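Local coordinates for superoxide dismutase [Mn/Fe] (Aeropyrum pernix, PDB 3AK2), which catalyses the dismutation of superoxide to oxygen and hydrogen peroxide, and is cambialistic, working with either manganese or iron at its metal site, at residues 46-49 with 50-54; 113-116 with 117-121; 176-179 with 180-183. All coordinates share one frame; numbering follows the deposited sequence.

In the fold
All three interactions are local, each within a single helix or at its start. Interaction 1 closes the long helix 25-54 of the alpha-hairpin domain. Interactions 2 and 3 belong to the C-terminal domain, with centres about 15 Å apart, and they touch where S119 packs on V183. Interaction 1 lies far off, its centre about 40 and 41 Å from those of interactions 3 and 2. Each is partly buried. Interaction 1 has a charged outer side and an apolar inner one. Interaction 2 puts two phenylalanines against the sheet. Interaction 3 is mostly polar, a helix start held by an aspartate cap. Interactions 1 and 2 both meet the second subunit, whereas interaction 3 meets the third.

Interaction 1: 46-49 with 50-54; sequences ALEK and IEKHL
E48 and K52 lie side by side, one turn apart, and point the same way. E48 has CG anti to the backbone N (chi1 -176°), and its chain runs on extended. K52 starts differently, with CG beside its own backbone N (chi1 -73°). This lays the lysine chain alongside that of E48. CG of E48 and CE of K52 come within 3.9 Å, so the aliphatic parts touch. The charges form only a long salt bridge, E48 OE2 to K52 NZ at 3.9 Å. With an alanine at E48, K52 would probably lose both its charge partner and the methylene it lies along, and its amine would be freer to swing. L47 and I50 cross at a slant on another side of the helix, CD2 of L47 being 4.1 Å from CD1 of I50. I50 CG1 also rests 3.5 Å from A46 O. Beneath run regular i to i-4 backbone bonds. I50 N gives to A46 O at 3.1 Å, and H53 N to K49 O at 2.9 Å; E51 and K52 repeat the pattern with L47 and E48. E51 turns its OE1 to S3 OG. A46, L47 and I50 face helix 62-82, and I50 also packs on L117 of the second subunit. This is the amphipathic end of helix 25-54, one arm of the alpha-hairpin, packed on the other arm, 62-82.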
ATOM      1  N   ALA A  46       5.191  20.046   0.348  1.00  9.84           N
ATOM      2  CA  ALA A  46       4.245  19.560   1.350  1.00 10.06           C
ATOM      3  C   ALA A  46       4.325  20.378   2.634  1.00 10.51           C
ATOM      4  O   ALA A  46       3.300  20.745   3.210  1.00 10.82           O
ATOM      5  CB  ALA A  46       4.475  18.095   1.639  1.00  9.84           C
ATOM      6  N   LEU A  47       5.541  20.682   3.077  1.00 10.92           N
ATOM      7  CA  LEU A  47       5.708  21.478   4.289  1.00 11.56           C
ATOM      8  C   LEU A  47       5.213  22.911   4.113  1.00 11.71           C
ATOM      9  O   LEU A  47       4.718  23.519   5.061  1.00 11.68           O
ATOM     10  CB  LEU A  47       7.156  21.437   4.789  1.00 12.04           C
ATOM     11  CG  LEU A  47       7.610  20.090   5.376  1.00 13.41           C
ATOM     12  CD1 LEU A  47       9.054  20.174   5.823  1.00 15.91           C
ATOM     13  CD2 LEU A  47       6.725  19.628   6.530  1.00 15.92           C
ATOM     14  N   GLU A  48       5.331  23.444   2.900  1.00 11.99           N
ATOM     15  CA  GLU A  48       4.802  24.773   2.601  1.00 12.56           C
ATOM     16  C   GLU A  48       3.279  24.809   2.742  1.00 12.12           C
ATOM     17  O   GLU A  48       2.719  25.779   3.266  1.00 12.12           O
ATOM     18  CB  GLU A  48       5.213  25.210   1.200  1.00 13.35           C
ATOM     19  CG  GLU A  48       4.791  26.624   0.852  1.00 16.50           C
ATOM     20  CD  GLU A  48       5.337  27.087  -0.478  1.00 20.17           C
ATOM     21  OE1 GLU A  48       5.492  26.246  -1.392  1.00 22.69           O
ATOM     22  OE2 GLU A  48       5.608  28.301  -0.610  1.00 22.77           O
ATOM     23  N   LYS A  49       2.612  23.754   2.280  1.00 11.49           N
ATOM     24  CA  LYS A  49       1.166  23.631   2.446  1.00 11.56           C
ATOM     25  C   LYS A  49       0.759  23.563   3.914  1.00 11.58           C
ATOM     26  O   LYS A  49      -0.210  24.208   4.326  1.00 11.39           O
ATOM     27  CB  LYS A  49       0.633  22.427   1.677  1.00 11.34           C
ATOM     28  CG  LYS A  49       0.695  22.618   0.175  1.00 12.95           C
ATOM     29  CD  LYS A  49       0.417  21.339  -0.583  1.00 15.43           C
ATOM     30  CE  LYS A  49       0.797  21.508  -2.046  1.00 16.93           C
ATOM     31  NZ  LYS A  49       0.607  20.253  -2.817  1.00 17.96           N
ATOM     32  N   ILE A  50       1.499  22.791   4.705  1.00 11.49           N
ATOM     33  CA  ILE A  50       1.237  22.710   6.135  1.00 12.21           C
ATOM     34  C   ILE A  50       1.409  24.089   6.778  1.00 12.37           C
ATOM     35  O   ILE A  50       0.561  24.521   7.564  1.00 11.43           O
ATOM     36  CB  ILE A  50       2.107  21.625   6.816  1.00 12.42           C
ATOM     37  CG1 ILE A  50       1.708  20.243   6.287  1.00 13.85           C
ATOM     38  CG2 ILE A  50       1.955  21.678   8.339  1.00 13.71           C
ATOM     39  CD1 ILE A  50       2.644  19.109   6.649  1.00 16.59           C
ATOM     40  N   GLU A  51       2.478  24.790   6.410  1.00 12.53           N
ATOM     41  CA  GLU A  51       2.730  26.143   6.910  1.00 13.84           C
ATOM     42  C   GLU A  51       1.581  27.108   6.590  1.00 13.78           C
ATOM     43  O   GLU A  51       1.079  27.804   7.479  1.00 14.19           O
ATOM     44  CB  GLU A  51       4.055  26.676   6.359  1.00 14.34           C
ATOM     45  CG  GLU A  51       4.435  28.059   6.859  1.00 17.07           C
ATOM     46  CD  GLU A  51       5.782  28.525   6.343  1.00 19.84           C
ATOM     47  OE1 GLU A  51       6.505  29.184   7.113  1.00 22.44           O
ATOM     48  OE2 GLU A  51       6.126  28.235   5.173  1.00 22.60           O
ATOM     49  N   LYS A  52       1.163  27.144   5.328  1.00 13.82           N
ATOM     50  CA  LYS A  52       0.064  28.016   4.911  1.00 14.12           C
ATOM     51  C   LYS A  52      -1.247  27.670   5.623  1.00 14.29           C
ATOM     52  O   LYS A  52      -2.024  28.564   5.982  1.00 14.41           O
ATOM     53  CB  LYS A  52      -0.113  27.960   3.395  1.00 14.28           C
ATOM     54  CG  LYS A  52       0.972  28.681   2.611  1.00 15.76           C
ATOM     55  CD  LYS A  52       0.753  28.515   1.120  1.00 18.61           C
ATOM     56  CE  LYS A  52       1.896  29.114   0.322  1.00 19.97           C
ATOM     57  NZ  LYS A  52       1.784  28.775  -1.125  1.00 21.56           N
ATOM     58  N   HIS A  53      -1.491  26.379   5.826  1.00 14.54           N
ATOM     59  CA  HIS A  53      -2.637  25.918   6.606  1.00 15.44           C
ATOM     60  C   HIS A  53      -2.592  26.461   8.034  1.00 15.72           C
ATOM     61  O   HIS A  53      -3.582  27.005   8.531  1.00 15.75           O
ATOM     62  CB  HIS A  53      -2.701  24.388   6.629  1.00 15.78           C
ATOM     63  CG  HIS A  53      -3.524  23.833   7.753  1.00 17.40           C
ATOM     64  ND1 HIS A  53      -4.897  23.728   7.691  1.00 20.07           N
ATOM     65  CD2 HIS A  53      -3.164  23.359   8.971  1.00 19.26           C
ATOM     66  CE1 HIS A  53      -5.348  23.212   8.821  1.00 20.09           C
ATOM     67  NE2 HIS A  53      -4.318  22.980   9.615  1.00 20.45           N
ATOM     68  N   LEU A  54      -1.439  26.315   8.683  1.00 16.09           N
ATOM     69  CA  LEU A  54      -1.264  26.746  10.067  1.00 16.92           C
ATOM     70  C   LEU A  54      -1.377  28.262  10.215  1.00 17.25           C
ATOM     71  O   LEU A  54      -1.773  28.756  11.270  1.00 17.61           O
ATOM     72  CB  LEU A  54       0.074  26.246  10.627  1.00 17.00           C
ATOM     73  CG  LEU A  54       0.222  24.743  10.895  1.00 17.36           C
ATOM     74  CD1 LEU A  54       1.689  24.367  11.054  1.00 17.82           C
ATOM     75  CD2 LEU A  54      -0.587  24.295  12.110  1.00 18.51           C
TER

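Interaction 2: 113-116 with 117-121; sequences KFKA and LFSAA
The aromatic contact is between F114 and F118, one helical turn apart and pointing the same way. CB of F118 sits over one face of the F114 ring, offset toward the rim, and is 4.1 Å from F114 CE1. The ring planes are inclined at 38°, with centroids 5.7 Å apart, so the pair is oblique. Both side chains leave with CG anti to the backbone N, which sends the rings out along the same side of the helix. The hydrogen bonds form a second group. F118 N meets F114 O at 2.8 Å and the bond is nearly straight. L117 and A120 donate one turn back to K113 and A116. K115 O is gripped twice by S119, by N at 2.8 Å and by OG at 2.9 Å. The two donors come from opposite faces of the carbonyl plane. S119 OG stays beside its own backbone N (chi1 -68°), which lets the hydroxyl reach back to that oxygen. The same OG is also hydrogen-bonded to W187 NE1, and K115 makes a cation-pi contact with W187. K113 NZ binds L54 O of the second subunit, whose L54 packs on L117. F114 and F118 rest on L133 of strand 129-136, F114 and L117 on I144 of strand 141-148, and S119 faces V183 on helix 179-186.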
ATOM      1  N   LYS A 113      26.567 -15.619   2.990  1.00 15.99           N
ATOM      2  CA  LYS A 113      25.168 -15.851   3.353  1.00 15.78           C
ATOM      3  C   LYS A 113      24.384 -14.535   3.408  1.00 15.30           C
ATOM      4  O   LYS A 113      23.262 -14.456   2.898  1.00 15.04           O
ATOM      5  CB  LYS A 113      25.053 -16.614   4.674  1.00 15.95           C
ATOM      6  CG  LYS A 113      25.368 -18.107   4.570  1.00 16.92           C
ATOM      7  CD  LYS A 113      25.157 -18.817   5.907  1.00 18.70           C
ATOM      8  CE  LYS A 113      25.515 -20.300   5.825  1.00 20.37           C
ATOM      9  NZ  LYS A 113      24.644 -21.033   4.864  1.00 21.84           N
ATOM     10  N   PHE A 114      24.987 -13.508   4.010  1.00 14.67           N
ATOM     11  CA  PHE A 114      24.393 -12.167   4.039  1.00 14.50           C
ATOM     12  C   PHE A 114      24.177 -11.619   2.629  1.00 14.46           C
ATOM     13  O   PHE A 114      23.100 -11.113   2.308  1.00 13.91           O
ATOM     14  CB  PHE A 114      25.265 -11.194   4.842  1.00 14.52           C
ATOM     15  CG  PHE A 114      25.071  -9.748   4.455  1.00 14.49           C
ATOM     16  CD1 PHE A 114      23.996  -9.017   4.954  1.00 14.75           C
ATOM     17  CD2 PHE A 114      25.948  -9.129   3.566  1.00 14.64           C
ATOM     18  CE1 PHE A 114      23.803  -7.691   4.579  1.00 15.29           C
ATOM     19  CE2 PHE A 114      25.758  -7.808   3.184  1.00 14.40           C
ATOM     20  CZ  PHE A 114      24.686  -7.086   3.696  1.00 14.88           C
ATOM     21  N   LYS A 115      25.212 -11.706   1.795  1.00 14.20           N
ATOM     22  CA  LYS A 115      25.167 -11.159   0.446  1.00 14.00           C
ATOM     23  C   LYS A 115      24.053 -11.812  -0.368  1.00 13.88           C
ATOM     24  O   LYS A 115      23.301 -11.130  -1.069  1.00 14.02           O
ATOM     25  CB  LYS A 115      26.520 -11.341  -0.249  1.00 14.35           C
ATOM     26  CG  LYS A 115      26.562 -10.792  -1.659  1.00 15.30           C
ATOM     27  CD  LYS A 115      27.949 -10.905  -2.262  1.00 17.37           C
ATOM     28  CE  LYS A 115      27.941 -10.475  -3.713  1.00 18.87           C
ATOM     29  NZ  LYS A 115      29.295 -10.574  -4.324  1.00 20.84           N
ATOM     30  N   ALA A 116      23.938 -13.133  -0.260  1.00 13.62           N
ATOM     31  CA  ALA A 116      22.897 -13.863  -0.970  1.00 13.46           C
ATOM     32  C   ALA A 116      21.501 -13.419  -0.528  1.00 13.17           C
ATOM     33  O   ALA A 116      20.608 -13.257  -1.358  1.00 13.10           O
ATOM     34  CB  ALA A 116      23.074 -15.366  -0.776  1.00 13.68           C
ATOM     35  N   LEU A 117      21.318 -13.214   0.773  1.00 12.75           N
ATOM     36  CA  LEU A 117      20.011 -12.819   1.295  1.00 12.36           C
ATOM     37  C   LEU A 117      19.665 -11.385   0.913  1.00 12.46           C
ATOM     38  O   LEU A 117      18.550 -11.107   0.466  1.00 12.27           O
ATOM     39  CB  LEU A 117      19.947 -13.004   2.815  1.00 12.59           C
ATOM     40  CG  LEU A 117      18.620 -12.650   3.498  1.00 12.11           C
ATOM     41  CD1 LEU A 117      17.461 -13.453   2.920  1.00 13.35           C
ATOM     42  CD2 LEU A 117      18.706 -12.856   4.999  1.00 12.94           C
ATOM     43  N   PHE A 118      20.626 -10.484   1.087  1.00 11.95           N
ATOM     44  CA  PHE A 118      20.440  -9.089   0.709  1.00 12.06           C
ATOM     45  C   PHE A 118      20.153  -8.973  -0.786  1.00 12.04           C
ATOM     46  O   PHE A 118      19.254  -8.232  -1.191  1.00 12.05           O
ATOM     47  CB  PHE A 118      21.658  -8.250   1.110  1.00 11.94           C
ATOM     48  CG  PHE A 118      21.458  -6.766   0.939  1.00 11.80           C
ATOM     49  CD1 PHE A 118      21.026  -5.983   2.005  1.00 13.39           C
ATOM     50  CD2 PHE A 118      21.709  -6.153  -0.283  1.00 12.70           C
ATOM     51  CE1 PHE A 118      20.844  -4.608   1.848  1.00 13.53           C
ATOM     52  CE2 PHE A 118      21.529  -4.787  -0.445  1.00 13.55           C
ATOM     53  CZ  PHE A 118      21.097  -4.015   0.620  1.00 13.32           C
ATOM     54  N   SER A 119      20.903  -9.709  -1.604  1.00 12.31           N
ATOM     55  CA  SER A 119      20.679  -9.702  -3.047  1.00 12.47           C
ATOM     56  C   SER A 119      19.289 -10.205  -3.408  1.00 12.54           C
ATOM     57  O   SER A 119      18.635  -9.635  -4.279  1.00 12.36           O
ATOM     58  CB  SER A 119      21.738 -10.527  -3.777  1.00 12.85           C
ATOM     59  OG  SER A 119      23.003  -9.901  -3.672  1.00 13.65           O
ATOM     60  N   ALA A 120      18.836 -11.258  -2.731  1.00 12.48           N
ATOM     61  CA  ALA A 120      17.497 -11.797  -2.968  1.00 12.36           C
ATOM     62  C   ALA A 120      16.428 -10.786  -2.566  1.00 12.33           C
ATOM     63  O   ALA A 120      15.449 -10.588  -3.289  1.00 12.54           O
ATOM     64  CB  ALA A 120      17.301 -13.109  -2.222  1.00 12.60           C
ATOM     65  N   ALA A 121      16.620 -10.142  -1.418  1.00 11.93           N
ATOM     66  CA  ALA A 121      15.696  -9.091  -0.982  1.00 11.80           C
ATOM     67  C   ALA A 121      15.599  -7.973  -2.023  1.00 11.96           C
ATOM     68  O   ALA A 121      14.501  -7.542  -2.374  1.00 11.90           O
ATOM     69  CB  ALA A 121      16.112  -8.539   0.367  1.00 11.96           C
TER

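Interaction 3: 176-179 with 180-183; sequences KNDR and GSYV
The Y182 ring has R179 O at its edge, near the ring plane, with Y182 CD2 4.0 Å from that oxygen. Y171 meets the same ring at a shallow angle of about 25°, and the hydroxyl of Y182 is hydrogen-bonded to D165 O, the backbone oxygen of a metal ligand. The D178 carboxylate is the other flat group. S181 N approaches its OD1 from above the carboxylate plane, 63° out of it, at 3.1 Å. S181 CB lies 3.3 Å from OD2, at the other oxygen. D178 places its carboxylate with CG anti to the backbone N (chi1 -166°), which brings OD1 over the first turn. A water donates to D178 OD1 and accepts from G180 N, bridging the carboxylate to a second amide of that turn. D178 is thus the N-cap of helix 179-186. The backbone bonds to D178 O, from S181 N and Y182 N, are weak. Firmer is V183 N to R179 O, 2.9 Å. V183 CG2 also packs on that oxygen at 3.4 Å. The V183 and R179 side chains cross at a slant, CG2 of V183 lying 4.2 Å from CG of R179. R179 then bends at chi3. Its guanidinium group binds backbone oxygens of K123, V125 and G127, its NE binds Y171 OH, and V183 packs on helix 111-123. The negative carboxylate sits at the start of the helix, where the first amides have few or weak backbone acceptors. OD1 accepts from S181 N, and the water takes up G180 N while donating to the same OD1. Its charge would also be expected to suit the positive end of the helix dipole.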
ATOM      1  N   LYS A 176      18.524  -2.553 -18.565  1.00 13.66           N
ATOM      2  CA  LYS A 176      17.170  -2.792 -19.076  1.00 14.05           C
ATOM      3  C   LYS A 176      16.344  -3.498 -17.994  1.00 13.96           C
ATOM      4  O   LYS A 176      16.380  -3.090 -16.830  1.00 14.19           O
ATOM      5  CB  LYS A 176      17.200  -3.561 -20.416  1.00 14.51           C
ATOM      6  CG  LYS A 176      18.230  -3.037 -21.434  1.00 16.23           C
ATOM      7  CD  LYS A 176      17.914  -1.623 -21.902  1.00 18.71           C
ATOM      8  CE  LYS A 176      19.095  -0.982 -22.624  1.00 19.24           C
ATOM      9  NZ  LYS A 176      19.323  -1.558 -23.979  1.00 20.93           N
ATOM     10  N   ASN A 177      15.622  -4.552 -18.358  1.00 13.62           N
ATOM     11  CA  ASN A 177      14.813  -5.314 -17.404  1.00 13.79           C
ATOM     12  C   ASN A 177      15.629  -6.164 -16.425  1.00 13.74           C
ATOM     13  O   ASN A 177      15.084  -6.702 -15.457  1.00 14.30           O
ATOM     14  CB  ASN A 177      13.882  -6.241 -18.171  1.00 13.96           C
ATOM     15  CG  ASN A 177      14.641  -7.201 -19.051  1.00 14.72           C
ATOM     16  OD1 ASN A 177      15.268  -6.793 -20.030  1.00 15.80           O
ATOM     17  ND2 ASN A 177      14.618  -8.481 -18.693  1.00 15.78           N
ATOM     18  N   ASP A 178      16.927  -6.303 -16.684  1.00 13.75           N
ATOM     19  CA  ASP A 178      17.766  -7.221 -15.916  1.00 13.58           C
ATOM     20  C   ASP A 178      18.230  -6.616 -14.591  1.00 13.48           C
ATOM     21  O   ASP A 178      19.414  -6.315 -14.392  1.00 13.14           O
ATOM     22  CB  ASP A 178      18.952  -7.700 -16.765  1.00 14.01           C
ATOM     23  CG  ASP A 178      19.664  -8.904 -16.167  1.00 15.12           C
ATOM     24  OD1 ASP A 178      19.314  -9.348 -15.048  1.00 15.55           O
ATOM     25  OD2 ASP A 178      20.600  -9.412 -16.823  1.00 17.38           O
ATOM     26  N   ARG A 179      17.278  -6.466 -13.673  1.00 13.04           N
ATOM     27  CA  ARG A 179      17.568  -5.973 -12.334  1.00 12.64           C
ATOM     28  C   ARG A 179      18.578  -6.864 -11.607  1.00 12.43           C
ATOM     29  O   ARG A 179      19.406  -6.371 -10.837  1.00 12.30           O
ATOM     30  CB  ARG A 179      16.279  -5.881 -11.518  1.00 12.53           C
ATOM     31  CG  ARG A 179      16.486  -5.345 -10.115  1.00 12.42           C
ATOM     32  CD  ARG A 179      15.279  -5.620  -9.265  1.00 13.72           C
ATOM     33  NE  ARG A 179      14.271  -4.581  -9.407  1.00 13.53           N
ATOM     34  CZ  ARG A 179      13.081  -4.612  -8.815  1.00 13.57           C
ATOM     35  NH1 ARG A 179      12.735  -5.648  -8.064  1.00 14.72           N
ATOM     36  NH2 ARG A 179      12.238  -3.605  -8.993  1.00 14.42           N
ATOM     37  N   GLY A 180      18.503  -8.172 -11.851  1.00 12.73           N
ATOM     38  CA  GLY A 180      19.403  -9.132 -11.211  1.00 12.80           C
ATOM     39  C   GLY A 180      20.869  -8.826 -11.467  1.00 12.97           C
ATOM     40  O   GLY A 180      21.691  -8.840 -10.544  1.00 13.00           O
ATOM     41  N   SER A 181      21.192  -8.534 -12.726  1.00 13.14           N
ATOM     42  CA  SER A 181      22.558  -8.173 -13.100  1.00 13.72           C
ATOM     43  C   SER A 181      22.979  -6.856 -12.449  1.00 13.23           C
ATOM     44  O   SER A 181      24.114  -6.720 -12.001  1.00 13.12           O
ATOM     45  CB  SER A 181      22.701  -8.088 -14.618  1.00 14.02           C
ATOM     46  OG  SER A 181      24.017  -7.717 -14.982  1.00 16.70           O
ATOM     47  N   TYR A 182      22.056  -5.897 -12.381  1.00 12.79           N
ATOM     48  CA  TYR A 182      22.323  -4.638 -11.689  1.00 12.62           C
ATOM     49  C   TYR A 182      22.709  -4.856 -10.230  1.00 12.28           C
ATOM     50  O   TYR A 182      23.714  -4.315  -9.767  1.00 12.25           O
ATOM     51  CB  TYR A 182      21.120  -3.699 -11.791  1.00 12.60           C
ATOM     52  CG  TYR A 182      21.088  -2.579 -10.772  1.00 12.03           C
ATOM     53  CD1 TYR A 182      22.042  -1.561 -10.787  1.00 11.89           C
ATOM     54  CD2 TYR A 182      20.081  -2.526  -9.810  1.00 11.55           C
ATOM     55  CE1 TYR A 182      22.005  -0.526  -9.856  1.00 11.43           C
ATOM     56  CE2 TYR A 182      20.029  -1.493  -8.876  1.00 11.13           C
ATOM     57  CZ  TYR A 182      20.990  -0.493  -8.909  1.00 10.76           C
ATOM     58  OH  TYR A 182      20.956   0.542  -7.998  1.00 11.06           O
ATOM     59  N   VAL A 183      21.911  -5.653  -9.517  1.00 12.16           N
ATOM     60  CA  VAL A 183      22.147  -5.919  -8.097  1.00 12.44           C
ATOM     61  C   VAL A 183      23.497  -6.603  -7.886  1.00 12.88           C
ATOM     62  O   VAL A 183      24.250  -6.238  -6.981  1.00 12.98           O
ATOM     63  CB  VAL A 183      21.000  -6.762  -7.485  1.00 12.07           C
ATOM     64  CG1 VAL A 183      21.338  -7.223  -6.067  1.00 12.50           C
ATOM     65  CG2 VAL A 183      19.688  -5.976  -7.503  1.00 11.53           C
TER
HETATM   66  O   HOH W   1      16.816  -9.827 -13.587  1.00 23.98           O